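Local coordinates for protein alpha-1,3-glucanase (Paenibacillus glycanilyticus, PDB 6K0P) that hydrolyses alpha-1,3-glucan as a glycoside hydrolase of family GH87, represented here by an engineered catalytic domain crystallised with nigerose, at residues Gly33-Pro38 with Gly51-Tyr56; Val371-Thr376 with Ser395-Gln400; Phe490-Gln495 with Val512-Pro517. The protein carries 1 engineered substitution. All blocks are in the same frame, centred on the assembly; numbering follows the deposited sequence. Where two conformers were deposited one is given.

Contact 1: residues Gly33-Pro38 with Gly51-Tyr56. With CA (calcium ion), chain J.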
loop_
_atom_site.group_PDB
_atom_site.type_symbol
_atom_site.label_atom_id
_atom_site.label_comp_id
_atom_site.label_asym_id
_atom_site.label_seq_id
_atom_site.Cartn_x
_atom_site.Cartn_y
_atom_site.Cartn_z
ATOM N N GLY A 33 -28.442 -6.070 6.429
ATOM C CA GLY A 33 -28.018 -4.688 6.420
ATOM C C GLY A 33 -28.053 -4.110 5.024
ATOM O O GLY A 33 -28.663 -4.668 4.107
ATOM N N THR A 34 -27.372 -2.983 4.855
ATOM C CA THR A 34 -27.494 -2.181 3.639
ATOM C C THR A 34 -26.198 -2.263 2.839
ATOM O O THR A 34 -25.170 -1.722 3.259
ATOM C CB THR A 34 -27.815 -0.740 4.016
ATOM O OG1 THR A 34 -29.065 -0.708 4.725
ATOM C CG2 THR A 34 -27.916 0.130 2.779
ATOM N N LYS A 35 -26.257 -2.895 1.668
ATOM C CA LYS A 35 -25.092 -3.056 0.803
ATOM C C LYS A 35 -24.946 -1.817 -0.078
ATOM O O LYS A 35 -25.877 -1.451 -0.805
ATOM C CB LYS A 35 -25.268 -4.312 -0.053
ATOM C CG LYS A 35 -24.046 -4.699 -0.855
ATOM C CD LYS A 35 -24.183 -6.119 -1.427
ATOM C CE LYS A 35 -24.520 -7.168 -0.347
ATOM N NZ LYS A 35 -24.374 -8.566 -0.881
ATOM N N LEU A 36 -23.789 -1.160 -0.008
ATOM C CA LEU A 36 -23.586 0.085 -0.739
ATOM C C LEU A 36 -23.352 -0.181 -2.220
ATOM O O LEU A 36 -22.603 -1.089 -2.589
ATOM C CB LEU A 36 -22.368 0.828 -0.187
ATOM C CG LEU A 36 -22.390 1.223 1.293
ATOM C CD1 LEU A 36 -21.152 2.057 1.629
ATOM C CD2 LEU A 36 -23.683 1.983 1.627
ATOM N N THR A 37 -23.992 0.618 -3.073
ATOM C CA THR A 37 -23.669 0.594 -4.491
ATOM C C THR A 37 -22.283 1.202 -4.706
ATOM O O THR A 37 -21.955 2.222 -4.092
ATOM C CB THR A 37 -24.708 1.410 -5.259
ATOM O OG1 THR A 37 -25.991 0.791 -5.107
ATOM C CG2 THR A 37 -24.335 1.499 -6.743
ATOM N N PRO A 38 -21.456 0.612 -5.566
ATOM C CA PRO A 38 -20.088 1.113 -5.734
ATOM C C PRO A 38 -20.005 2.468 -6.412
ATOM O O PRO A 38 -20.824 2.828 -7.268
ATOM C CB PRO A 38 -19.422 0.034 -6.595
ATOM C CG PRO A 38 -20.209 -1.213 -6.311
ATOM C CD PRO A 38 -21.634 -0.721 -6.165
ATOM N N GLY A 51 -13.129 -3.042 -2.808
ATOM C CA GLY A 51 -14.195 -3.419 -3.716
ATOM C C GLY A 51 -15.188 -2.318 -3.993
ATOM O O GLY A 51 -16.190 -2.568 -4.668
ATOM N N ARG A 52 -14.928 -1.106 -3.493
ATOM C CA ARG A 52 -15.832 0.035 -3.607
ATOM C C ARG A 52 -17.201 -0.241 -2.994
ATOM O O ARG A 52 -18.191 0.389 -3.373
ATOM C CB ARG A 52 -15.949 0.572 -5.039
ATOM C CG ARG A 52 -14.593 0.762 -5.708
ATOM C CD ARG A 52 -13.744 1.849 -5.024
ATOM N NE ARG A 52 -12.477 1.965 -5.743
ATOM C CZ ARG A 52 -11.785 3.093 -5.906
ATOM N NH1 ARG A 52 -12.199 4.241 -5.373
ATOM N NH2 ARG A 52 -10.661 3.065 -6.611
ATOM N N SER A 53 -17.271 -1.153 -2.023
ATOM C CA SER A 53 -18.534 -1.396 -1.341
ATOM C C SER A 53 -18.288 -1.935 0.064
ATOM O O SER A 53 -17.251 -2.529 0.362
ATOM C CB SER A 53 -19.416 -2.360 -2.145
ATOM O OG SER A 53 -20.647 -2.618 -1.482
ATOM N N SER A 54 -19.280 -1.718 0.920
ATOM C CA SER A 54 -19.314 -2.250 2.274
ATOM C C SER A 54 -20.755 -2.597 2.595
ATOM O O SER A 54 -21.674 -2.269 1.837
ATOM C CB SER A 54 -18.831 -1.219 3.299
ATOM O OG SER A 54 -17.456 -0.976 3.149
ATOM N N VAL A 55 -20.960 -3.255 3.733
ATOM C CA VAL A 55 -22.306 -3.496 4.246
ATOM C C VAL A 55 -22.480 -2.659 5.498
ATOM O O VAL A 55 -21.734 -2.819 6.473
ATOM C CB VAL A 55 -22.579 -4.980 4.523
ATOM C CG1 VAL A 55 -24.001 -5.143 5.060
ATOM C CG2 VAL A 55 -22.392 -5.801 3.251
ATOM N N TYR A 56 -23.455 -1.756 5.462
ATOM C CA TYR A 56 -23.743 -0.839 6.552
ATOM C C TYR A 56 -24.712 -1.506 7.519
ATOM O O TYR A 56 -25.823 -1.892 7.130
ATOM C CB TYR A 56 -24.383 0.399 5.926
ATOM C CG TYR A 56 -24.772 1.558 6.820
ATOM C CD1 TYR A 56 -23.876 2.133 7.717
ATOM C CD2 TYR A 56 -26.027 2.133 6.693
ATOM C CE1 TYR A 56 -24.241 3.242 8.490
ATOM C CE2 TYR A 56 -26.392 3.222 7.450
ATOM C CZ TYR A 56 -25.507 3.769 8.346
ATOM O OH TYR A 56 -25.902 4.876 9.080
HETATM CA CA CA J . -15.700 -4.300 0.658
#
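L36 and S53 grip each other through a side-chain hydroxyl and a backbone carbonyl. S53 OG lies 2.7 Å from L36 O and donates to it in the carbonyl plane, on a lone pair, with a C=O...OG angle of 137°. S53 holds OG anti to its own backbone N (chi1 179°), which carries the hydroxyl across to the other segment.

The L36 side chain can be traced outward from the backbone. CB passes 3.8 Å from S54 O, and CG, turned to the side of the backbone N, comes to 3.6 Å from the same S54 O. CD1 ends 4.3 Å from S54 CB, and the side chain also touches Y166 of strand 165-173. At the backbone of the same residue, L36 N donates to S54 O at 3.0 Å, almost straight at hydrogen (175°).

This is an antiparallel pairing at the margin of the beta-rich D1 region, which belongs to the GBD clan. T34 and Y56 form a hydrogen-bonded pair, with Y56 N 2.8 Å from T34 O and T34 N returning a bond to Y56 O; K35 and V55 follow as a non-hydrogen-bonded pair.

The backbone O of S53 binds the calcium ion at 2.4 Å, in a site to which E23, E25, S50 and D168 also contribute. An alanine in place of S53 would probably leave L36 O without its hydroxyl donor and this end of the pairing freer to shift, while the backbone ligand to calcium would remain. K35 NZ is hydrogen-bonded to E25 O, and P38 CB packs 3.8 Å from R52 CB, whose guanidinium turns away to a salt bridge with D406.

Contact 2: residues Val371-Thr376 with Ser395-Gln400. With ACY (acetic acid), chain L.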
loop_
_atom_site.group_PDB
_atom_site.type_symbol
_atom_site.label_atom_id
_atom_site.label_comp_id
_atom_site.label_asym_id
_atom_site.label_seq_id
_atom_site.Cartn_x
_atom_site.Cartn_y
_atom_site.Cartn_z
ATOM N N VAL A 371 19.612 0.471 -9.259
ATOM C CA VAL A 371 19.698 -0.634 -10.209
ATOM C C VAL A 371 19.517 -1.976 -9.518
ATOM O O VAL A 371 19.824 -2.138 -8.331
ATOM C CB VAL A 371 21.022 -0.642 -11.023
ATOM C CG1 VAL A 371 21.259 0.694 -11.723
ATOM C CG2 VAL A 371 22.217 -1.021 -10.141
ATOM N N GLY A 372 19.035 -2.956 -10.279
ATOM C CA GLY A 372 19.088 -4.332 -9.830
ATOM C C GLY A 372 18.106 -4.695 -8.744
ATOM O O GLY A 372 18.245 -5.763 -8.139
ATOM N N ASN A 373 17.121 -3.846 -8.480
ATOM C CA ASN A 373 16.128 -4.139 -7.459
ATOM C C ASN A 373 15.069 -5.087 -8.001
ATOM O O ASN A 373 14.781 -5.114 -9.199
ATOM C CB ASN A 373 15.468 -2.843 -6.993
ATOM C CG ASN A 373 16.454 -1.913 -6.313
ATOM O OD1 ASN A 373 16.850 -2.145 -5.173
ATOM N ND2 ASN A 373 16.860 -0.853 -7.009
ATOM N N LYS A 374 14.505 -5.888 -7.102
ATOM C CA LYS A 374 13.474 -6.857 -7.449
ATOM C C LYS A 374 12.320 -6.654 -6.481
ATOM O O LYS A 374 12.451 -6.938 -5.284
ATOM C CB LYS A 374 14.015 -8.287 -7.392
ATOM C CG LYS A 374 15.079 -8.560 -8.466
ATOM C CD LYS A 374 15.617 -9.976 -8.367
ATOM C CE LYS A 374 16.701 -10.226 -9.408
ATOM N NZ LYS A 374 16.208 -10.028 -10.804
ATOM N N TYR A 375 11.210 -6.135 -6.999
ATOM C CA TYR A 375 9.976 -5.908 -6.246
ATOM C C TYR A 375 9.030 -6.997 -6.744
ATOM O O TYR A 375 8.474 -6.891 -7.840
ATOM C CB TYR A 375 9.425 -4.522 -6.569
ATOM C CG TYR A 375 10.084 -3.333 -5.877
ATOM C CD1 TYR A 375 11.464 -3.119 -5.931
ATOM C CD2 TYR A 375 9.313 -2.386 -5.214
ATOM C CE1 TYR A 375 12.047 -2.013 -5.310
ATOM C CE2 TYR A 375 9.892 -1.278 -4.605
ATOM C CZ TYR A 375 11.256 -1.097 -4.649
ATOM O OH TYR A 375 11.824 -0.001 -4.036
ATOM N N THR A 376 8.866 -8.062 -5.961
ATOM C CA THR A 376 8.219 -9.279 -6.441
ATOM C C THR A 376 7.135 -9.733 -5.476
ATOM O O THR A 376 7.277 -9.597 -4.256
ATOM C CB THR A 376 9.231 -10.419 -6.634
ATOM O OG1 THR A 376 9.928 -10.663 -5.402
ATOM C CG2 THR A 376 10.252 -10.062 -7.717
ATOM N N SER A 395 17.364 1.960 -13.595
ATOM C CA SER A 395 17.788 1.074 -14.670
ATOM C C SER A 395 17.851 -0.346 -14.131
ATOM O O SER A 395 18.301 -0.566 -13.002
ATOM C CB SER A 395 19.148 1.509 -15.248
ATOM O OG SER A 395 19.486 0.745 -16.402
ATOM N N ASP A 396 17.381 -1.301 -14.934
ATOM C CA ASP A 396 17.455 -2.724 -14.592
ATOM C C ASP A 396 16.758 -3.034 -13.265
ATOM O O ASP A 396 17.336 -3.642 -12.363
ATOM C CB ASP A 396 18.902 -3.231 -14.602
ATOM C CG ASP A 396 18.998 -4.738 -14.444
ATOM O OD1 ASP A 396 18.129 -5.466 -14.972
ATOM O OD2 ASP A 396 19.953 -5.200 -13.788
ATOM N N ASN A 397 15.502 -2.624 -13.156
ATOM C CA ASN A 397 14.686 -2.915 -11.984
ATOM C C ASN A 397 13.453 -3.693 -12.412
ATOM O O ASN A 397 12.861 -3.408 -13.461
ATOM C CB ASN A 397 14.268 -1.633 -11.284
ATOM C CG ASN A 397 15.445 -0.901 -10.689
ATOM O OD1 ASN A 397 16.141 -1.433 -9.821
ATOM N ND2 ASN A 397 15.689 0.319 -11.152
ATOM N N LEU A 398 13.068 -4.673 -11.596
ATOM C CA LEU A 398 11.996 -5.603 -11.923
ATOM C C LEU A 398 10.862 -5.459 -10.915
ATOM O O LEU A 398 11.104 -5.429 -9.706
ATOM C CB LEU A 398 12.526 -7.035 -11.885
ATOM C CG LEU A 398 11.504 -8.153 -12.086
ATOM C CD1 LEU A 398 10.885 -8.122 -13.493
ATOM C CD2 LEU A 398 12.182 -9.493 -11.817
ATOM N N PHE A 399 9.630 -5.377 -11.422
ATOM C CA PHE A 399 8.410 -5.381 -10.621
ATOM C C PHE A 399 7.568 -6.523 -11.171
ATOM O O PHE A 399 7.061 -6.432 -12.295
ATOM C CB PHE A 399 7.689 -4.040 -10.762
ATOM C CG PHE A 399 8.523 -2.860 -10.324
ATOM C CD1 PHE A 399 9.501 -2.334 -11.148
ATOM C CD2 PHE A 399 8.323 -2.281 -9.071
ATOM C CE1 PHE A 399 10.274 -1.256 -10.741
ATOM C CE2 PHE A 399 9.094 -1.198 -8.659
ATOM C CZ PHE A 399 10.068 -0.685 -9.494
ATOM N N GLN A 400 7.434 -7.605 -10.401
ATOM C CA GLN A 400 6.922 -8.857 -10.941
ATOM C C GLN A 400 5.904 -9.481 -10.000
ATOM O O GLN A 400 6.126 -9.544 -8.787
ATOM C CB GLN A 400 8.078 -9.830 -11.156
ATOM C CG GLN A 400 7.694 -11.139 -11.809
ATOM C CD GLN A 400 8.927 -11.972 -12.102
ATOM O OE1 GLN A 400 9.630 -12.404 -11.185
ATOM N NE2 GLN A 400 9.219 -12.166 -13.381
HETATM C C ACY L . 22.640 1.894 -17.223
HETATM O O ACY L . 22.159 0.815 -16.718
HETATM O OXT ACY L . 21.998 2.751 -17.818
HETATM C CH3 ACY L . 24.164 2.022 -17.020
HETATM O O HOH W 1 16.452 -6.267 -11.246
#
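Y375 and F399 meet as neighbours on two parallel strands whose axes run 4.7 Å apart and only 2° from parallel; K374 and L398 are the parallel pair just before them.

Backbone hydrogen bonds set this register. L398 N donates to N373 O, Y375 N donates to L398 O at 2.8 Å, and Q400 N to Y375 O, so L398 bonds to the residues flanking K374, and Y375 to those flanking F399. A water bridges N373 O and D396 O just before the regular pairing.

Side-chain amides form the second group. N373 and N397 lie side by side and point the same way, each with CG anti to the carbonyl carbon (chi1 near -65°). N397 OD1 accepts twice: from N373 N at 2.9 Å, in the carbonyl plane, and from N373 ND2 at 3.0 Å, which approaches from above that plane. N373 OD1 takes a further bond from N342 ND2, N373 ND2 also bonds to S339 O, and N397 ND2 donates to N370 O, which is likely to restrict the rotation of both amides.

Apolar contact comes from the aromatic pair. F399 CE2 sits over one face of the Y375 ring, 3.6 Å from Y375 CG, and F399 CD2 is 3.5 Å from Y375 CB. The ring centroids are 4.9 Å apart with planes at 43°, an oblique pairing. Both rings rest against L359, while Y375 OH bonds to A358 O.

At the loop end, S395 OG donates to O of an acetic acid molecule (ACY), probably from the crystallisation liquor, at 2.7 Å.

Aligned asparagines and buried aromatics on successive coils, joined by in-register parallel strands, are characteristic of the right-handed parallel beta-helix of the pectate-lyase-like clan.

Contact 3: residues Phe490-Gln495 with Val512-Pro517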
loop_
_atom_site.group_PDB
_atom_site.type_symbol
_atom_site.label_atom_id
_atom_site.label_comp_id
_atom_site.label_asym_id
_atom_site.label_seq_id
_atom_site.Cartn_x
_atom_site.Cartn_y
_atom_site.Cartn_z
ATOM N N PHE A 490 -9.096 4.808 -17.448
ATOM C CA PHE A 490 -8.338 4.312 -18.596
ATOM C C PHE A 490 -7.452 3.151 -18.173
ATOM O O PHE A 490 -7.063 3.042 -17.013
ATOM C CB PHE A 490 -7.412 5.379 -19.237
ATOM C CG PHE A 490 -7.899 6.799 -19.093
ATOM C CD1 PHE A 490 -8.947 7.276 -19.871
ATOM C CD2 PHE A 490 -7.285 7.666 -18.200
ATOM C CE1 PHE A 490 -9.389 8.587 -19.737
ATOM C CE2 PHE A 490 -7.720 8.982 -18.063
ATOM C CZ PHE A 490 -8.772 9.443 -18.838
ATOM N N GLY A 491 -7.086 2.311 -19.141
ATOM C CA GLY A 491 -6.115 1.264 -18.885
ATOM C C GLY A 491 -4.700 1.803 -18.858
ATOM O O GLY A 491 -4.017 1.744 -17.827
ATOM N N LEU A 492 -4.244 2.345 -19.987
ATOM C CA LEU A 492 -2.887 2.859 -20.132
ATOM C C LEU A 492 -2.966 4.322 -20.538
ATOM O O LEU A 492 -3.722 4.674 -21.448
ATOM C CB LEU A 492 -2.134 2.067 -21.210
ATOM C CG LEU A 492 -2.159 0.549 -21.051
ATOM C CD1 LEU A 492 -1.579 -0.168 -22.282
ATOM C CD2 LEU A 492 -1.397 0.159 -19.786
ATOM N N MET A 493 -2.190 5.172 -19.870
ATOM C CA MET A 493 -2.236 6.608 -20.102
ATOM C C MET A 493 -0.811 7.097 -20.335
ATOM O O MET A 493 0.030 7.030 -19.431
ATOM C CB MET A 493 -2.872 7.306 -18.900
ATOM C CG MET A 493 -2.889 8.821 -18.978
ATOM S SD MET A 493 -3.900 9.468 -17.630
ATOM C CE MET A 493 -2.986 10.938 -17.160
ATOM N N PHE A 494 -0.533 7.580 -21.549
ATOM C CA PHE A 494 0.794 8.050 -21.930
ATOM C C PHE A 494 0.779 9.572 -22.007
ATOM O O PHE A 494 -0.160 10.159 -22.555
ATOM C CB PHE A 494 1.178 7.510 -23.313
ATOM C CG PHE A 494 1.322 6.013 -23.373
ATOM C CD1 PHE A 494 0.209 5.198 -23.540
ATOM C CD2 PHE A 494 2.577 5.419 -23.291
ATOM C CE1 PHE A 494 0.339 3.811 -23.606
ATOM C CE2 PHE A 494 2.714 4.045 -23.354
ATOM C CZ PHE A 494 1.598 3.238 -23.518
ATOM N N GLN A 495 1.827 10.213 -21.486
ATOM C CA GLN A 495 1.849 11.672 -21.412
ATOM C C GLN A 495 3.284 12.180 -21.416
ATOM O O GLN A 495 4.154 11.580 -20.781
ATOM C CB GLN A 495 1.149 12.140 -20.125
ATOM C CG GLN A 495 1.122 13.660 -19.896
ATOM C CD GLN A 495 0.500 14.037 -18.552
ATOM O OE1 GLN A 495 -0.100 13.194 -17.879
ATOM N NE2 GLN A 495 0.646 15.298 -18.157
ATOM N N VAL A 512 -1.669 -7.765 -22.529
ATOM C CA VAL A 512 -2.383 -6.909 -21.591
ATOM C C VAL A 512 -3.862 -6.948 -21.943
ATOM O O VAL A 512 -4.227 -6.823 -23.116
ATOM C CB VAL A 512 -1.840 -5.469 -21.607
ATOM C CG1 VAL A 512 -2.716 -4.548 -20.766
ATOM C CG2 VAL A 512 -0.406 -5.453 -21.093
ATOM N N ASN A 513 -4.707 -7.129 -20.931
ATOM C CA ASN A 513 -6.153 -7.067 -21.079
ATOM C C ASN A 513 -6.669 -5.872 -20.292
ATOM O O ASN A 513 -6.330 -5.711 -19.112
ATOM C CB ASN A 513 -6.802 -8.354 -20.568
ATOM C CG ASN A 513 -6.379 -9.557 -21.367
ATOM O OD1 ASN A 513 -6.507 -9.573 -22.590
ATOM N ND2 ASN A 513 -5.842 -10.564 -20.688
ATOM N N ILE A 514 -7.457 -5.027 -20.946
ATOM C CA ILE A 514 -8.039 -3.843 -20.325
ATOM C C ILE A 514 -9.551 -4.001 -20.398
ATOM O O ILE A 514 -10.141 -3.893 -21.482
ATOM C CB ILE A 514 -7.585 -2.553 -21.018
ATOM C CG1 ILE A 514 -6.055 -2.410 -20.932
ATOM C CG2 ILE A 514 -8.284 -1.345 -20.394
ATOM C CD1 ILE A 514 -5.455 -1.489 -21.995
ATOM N N ASN A 515 -10.182 -4.252 -19.256
ATOM C CA ASN A 515 -11.576 -4.686 -19.213
ATOM C C ASN A 515 -12.455 -3.604 -18.607
ATOM O O ASN A 515 -12.211 -3.157 -17.482
ATOM C CB ASN A 515 -11.699 -5.972 -18.398
ATOM C CG ASN A 515 -10.883 -7.096 -18.984
ATOM O OD1 ASN A 515 -10.959 -7.375 -20.183
ATOM N ND2 ASN A 515 -10.069 -7.736 -18.148
ATOM N N ASN A 516 -13.475 -3.186 -19.358
ATOM C CA ASN A 516 -14.477 -2.226 -18.906
ATOM C C ASN A 516 -13.907 -0.900 -18.399
ATOM O O ASN A 516 -14.367 -0.403 -17.365
ATOM C CB ASN A 516 -15.354 -2.851 -17.815
ATOM C CG ASN A 516 -15.832 -4.242 -18.175
ATOM O OD1 ASN A 516 -16.440 -4.446 -19.224
ATOM N ND2 ASN A 516 -15.545 -5.212 -17.315
ATOM N N PRO A 517 -12.958 -0.262 -19.089
ATOM C CA PRO A 517 -12.570 1.093 -18.670
ATOM C C PRO A 517 -13.708 2.065 -18.956
ATOM O O PRO A 517 -14.342 2.000 -20.010
ATOM C CB PRO A 517 -11.349 1.393 -19.547
ATOM C CG PRO A 517 -11.616 0.632 -20.806
ATOM C CD PRO A 517 -12.364 -0.616 -20.396
#
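F490 meets P517 through its backbone rather than its ring: F490 CA lies 4.3 Å from P517 CB. The CB of F490 is directed away from 512-517, and its ring, which has no atom of that segment near either face or its edge, packs on R519 and K523. P517 offers CB, one atom of its ring, which also comes within 4.4 Å of G491 N; the proline touches P487 besides.

G491 sits at the corner where the chain turns. Its CA lies 3.7 Å from I514 CG2, and any CB on that residue would point at this methyl and clash with it, so the close approach depends on the missing side chain. I514 holds CG2 anti to its backbone N, which puts this methyl against G491 CA. Its far methyl, CD1, reaches L492 CG at 4.0 Å and L492 CD1 at 4.1 Å, the two side chains crossing at a slant.

The two strands do not pair with each other: 490-496 pairs with 465-469 and 520-524, whereas 512-515 pairs with 475-485 and 544-547. The contact therefore lies between different faces of the beta-helix, in its interior.

With 185 Å² buried, every touching residue buried and no polar bond between the segments, cohesion here rests on apolar fit rather than on directional bonding.

Overall arrangement
Contact 1 belongs to the D1 range, whereas contacts 2 and 3 share the D2 beta-helix, their centres 23 Å apart and without touching. Contacts 1 and 2, on opposite sides of the chain's centre, lie 37 Å apart between centres. Only contact 3 is wholly buried; the other two mix buried and exposed residues. Both partly buried contacts rely on backbone pairing, antiparallel beside the calcium in contact 1 and parallel between successive coils in contact 2, where interior amides and rings add to it. Contact 3 instead joins strands that each pair with other neighbours; its cohesion is mainly apolar, without hydrogen bonds between the segments. Farther along 490-495, Q495 NE2 hydrogen-bonds to O6 of a glucose unit of a bound glycan.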